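Local coordinates for protein BH2851 (Bacillus halodurans, PDB 2GFG) that is of unknown function but belongs to the CYTH family, is possibly an adenylate cyclase and may process phosphorylated substrates inside its antiparallel barrel, at residues L68-P71 and L76-T79. Sequence-based numbering, arbitrary orientation.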
ATOM      1  N   LEU A  68      -4.162   2.477  -8.809  1.00 42.98           N
ATOM      2  CA  LEU A  68      -3.350   1.514  -9.533  1.00 43.74           C
ATOM      3  C   LEU A  68      -1.871   1.791  -9.229  1.00 44.08           C
ATOM      4  O   LEU A  68      -1.464   2.954  -9.108  1.00 44.80           O
ATOM      5  CB  LEU A  68      -3.605   1.627 -11.043  1.00 43.98           C
ATOM      6  CG  LEU A  68      -2.757   0.737 -11.976  1.00 45.12           C
ATOM      7  CD1 LEU A  68      -2.998  -0.746 -11.708  1.00 44.51           C
ATOM      8  CD2 LEU A  68      -3.041   1.072 -13.438  1.00 45.50           C
ATOM      9  N   LYS A  69      -1.094   0.718  -9.040  1.00 43.28           N
ATOM     10  CA  LYS A  69       0.376   0.794  -8.953  1.00 43.39           C
ATOM     11  C   LYS A  69       0.936  -0.073 -10.034  1.00 42.90           C
ATOM     12  O   LYS A  69       0.560  -1.230 -10.131  1.00 42.47           O
ATOM     13  CB  LYS A  69       0.876   0.284  -7.607  1.00 44.58           C
ATOM     14  CG  LYS A  69       0.557   1.177  -6.438  1.00 47.74           C
ATOM     15  CD  LYS A  69       1.081   0.577  -5.125  1.00 49.07           C
ATOM     16  CE  LYS A  69       0.761   1.478  -3.936  1.00 52.05           C
ATOM     17  NZ  LYS A  69       1.370   0.989  -2.662  1.00 53.38           N
ATOM     18  N   GLN A  70       1.821   0.489 -10.869  1.00 41.98           N
ATOM     19  CA  GLN A  70       2.452  -0.270 -11.980  1.00 42.69           C
ATOM     20  C   GLN A  70       3.949   0.038 -12.063  1.00 42.32           C
ATOM     21  O   GLN A  70       4.413   0.999 -11.451  1.00 42.23           O
ATOM     22  CB  GLN A  70       1.756   0.047 -13.322  1.00 42.92           C
ATOM     23  CG  GLN A  70       1.850   1.509 -13.759  1.00 42.59           C
ATOM     24  CD  GLN A  70       0.957   1.819 -14.949  1.00 44.75           C
ATOM     25  OE1 GLN A  70      -0.053   2.513 -14.812  1.00 42.65           O
ATOM     26  NE2 GLN A  70       1.316   1.280 -16.128  1.00 41.32           N
ATOM     27  N   PRO A  71       4.722  -0.815 -12.777  1.00 44.11           N
ATOM     28  CA  PRO A  71       6.163  -0.563 -12.939  1.00 45.52           C
ATOM     29  C   PRO A  71       6.503   0.792 -13.605  1.00 46.96           C
ATOM     30  O   PRO A  71       5.705   1.336 -14.378  1.00 46.51           O
ATOM     31  CB  PRO A  71       6.623  -1.727 -13.821  1.00 45.43           C
ATOM     32  CG  PRO A  71       5.652  -2.797 -13.567  1.00 44.81           C
ATOM     33  CD  PRO A  71       4.338  -2.122 -13.359  1.00 44.64           C
ATOM     34  N   LEU A  76       7.640   2.835  -8.518  1.00 50.31           N
ATOM     35  CA  LEU A  76       6.376   2.480  -9.147  1.00 49.56           C
ATOM     36  C   LEU A  76       5.577   3.742  -9.455  1.00 48.20           C
ATOM     37  O   LEU A  76       5.637   4.725  -8.710  1.00 47.97           O
ATOM     38  CB  LEU A  76       5.541   1.570  -8.226  1.00 51.63           C
ATOM     39  CG  LEU A  76       6.055   0.166  -7.892  1.00 54.24           C
ATOM     40  CD1 LEU A  76       5.038  -0.555  -7.013  1.00 54.73           C
ATOM     41  CD2 LEU A  76       6.364  -0.670  -9.166  1.00 56.19           C
ATOM     42  N   LEU A  77       4.841   3.709 -10.568  1.00 48.08           N
ATOM     43  CA  LEU A  77       3.901   4.780 -10.917  1.00 46.78           C
ATOM     44  C   LEU A  77       2.581   4.511 -10.230  1.00 46.77           C
ATOM     45  O   LEU A  77       1.949   3.466 -10.464  1.00 46.24           O
ATOM     46  CB  LEU A  77       3.695   4.844 -12.430  1.00 47.36           C
ATOM     47  CG  LEU A  77       2.567   5.750 -12.961  1.00 46.84           C
ATOM     48  CD1 LEU A  77       2.706   7.176 -12.445  1.00 46.58           C
ATOM     49  CD2 LEU A  77       2.558   5.725 -14.482  1.00 47.32           C
ATOM     50  N   GLU A  78       2.155   5.457  -9.388  1.00 45.60           N
ATOM     51  CA  GLU A  78       0.903   5.351  -8.671  1.00 46.07           C
ATOM     52  C   GLU A  78      -0.120   6.310  -9.281  1.00 45.32           C
ATOM     53  O   GLU A  78       0.115   7.513  -9.343  1.00 45.34           O
ATOM     54  CB  GLU A  78       1.114   5.683  -7.197  1.00 47.56           C
ATOM     55  CG  GLU A  78       0.024   5.157  -6.295  1.00 52.84           C
ATOM     56  CD  GLU A  78       0.217   5.568  -4.846  1.00 56.43           C
ATOM     57  OE1 GLU A  78       0.143   6.768  -4.564  1.00 58.84           O
ATOM     58  OE2 GLU A  78       0.392   4.687  -3.993  1.00 55.94           O
ATOM     59  N   THR A  79      -1.217   5.757  -9.790  1.00 44.19           N
ATOM     60  CA  THR A  79      -2.308   6.553 -10.351  1.00 43.41           C
ATOM     61  C   THR A  79      -3.486   6.511  -9.396  1.00 42.51           C
ATOM     62  O   THR A  79      -4.080   5.445  -9.177  1.00 40.24           O
ATOM     63  CB  THR A  79      -2.728   6.028 -11.735  1.00 42.15           C
ATOM     64  OG1 THR A  79      -1.590   6.004 -12.590  1.00 43.55           O
ATOM     65  CG2 THR A  79      -3.810   6.920 -12.360  1.00 43.74           C
TER
HETATM   66  O   HOH W   1      -0.510   3.628 -12.243  1.00 35.16           O
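Leu-68 to Pro-71 and Leu-76 to Thr-79 pair as the loop end of an antiparallel beta hairpin, strands 63-71 and 76-83, in the wall of the CYTH barrel. The evidence is the register: Leu-68 with Thr-79 and Gln-70 with Leu-77 are hydrogen-bonded pairs, Lys-69 with Glu-78 a non-hydrogen-bonded one, and the short axes lie 4.6 Å apart. Four backbone bonds carry the pairing; the one from Leu-77 N to Gln-70 O, at 2.9 Å, is the most bent, with 143° at the hydrogen. Near the turn, Leu-76 reaches across with CD2, 3.8 Å from Pro-71 CA.

The face bearing Leu-68, Gln-70, Leu-77 and Thr-79 packs partly against helix 101-108. Gln-70 and Leu-77 run side by side there, CG of Gln-70 4.0 Å from CB of Leu-77. With chi1 at 62°, Gln-70 CG sits between backbone N and carbonyl carbon, and the extended chain beyond carries OE1 to a water, 2.8 Å away. The water is also hydrogen-bonded to Leu-77 O and to Thr-79 OG1, the latter at 2.6 Å, so it bridges side chains of both strands.

On the other face Lys-69 and Glu-78 point the same way, CE of Lys-69 3.2 Å from OE2 of Glu-78. Lys-69 NZ itself stays 4.1 Å from Glu-78 OE2, too far for a salt bridge; it pairs instead with Glu-7, while Glu-78 OE1 bonds to Asn-80. An alanine in place of Glu-78 would probably leave Asn-80 without this acceptor and strip Lys-69 of its CG and CE contacts and a nearby negative charge, though Glu-7 would remain. The chemistry implies like charges held close, Glu-78 beside Glu-5 and Glu-7, Lys-69 beside Arg-56, with opposite charges interspersed, consistent with the charge-lined interior of CYTH barrels.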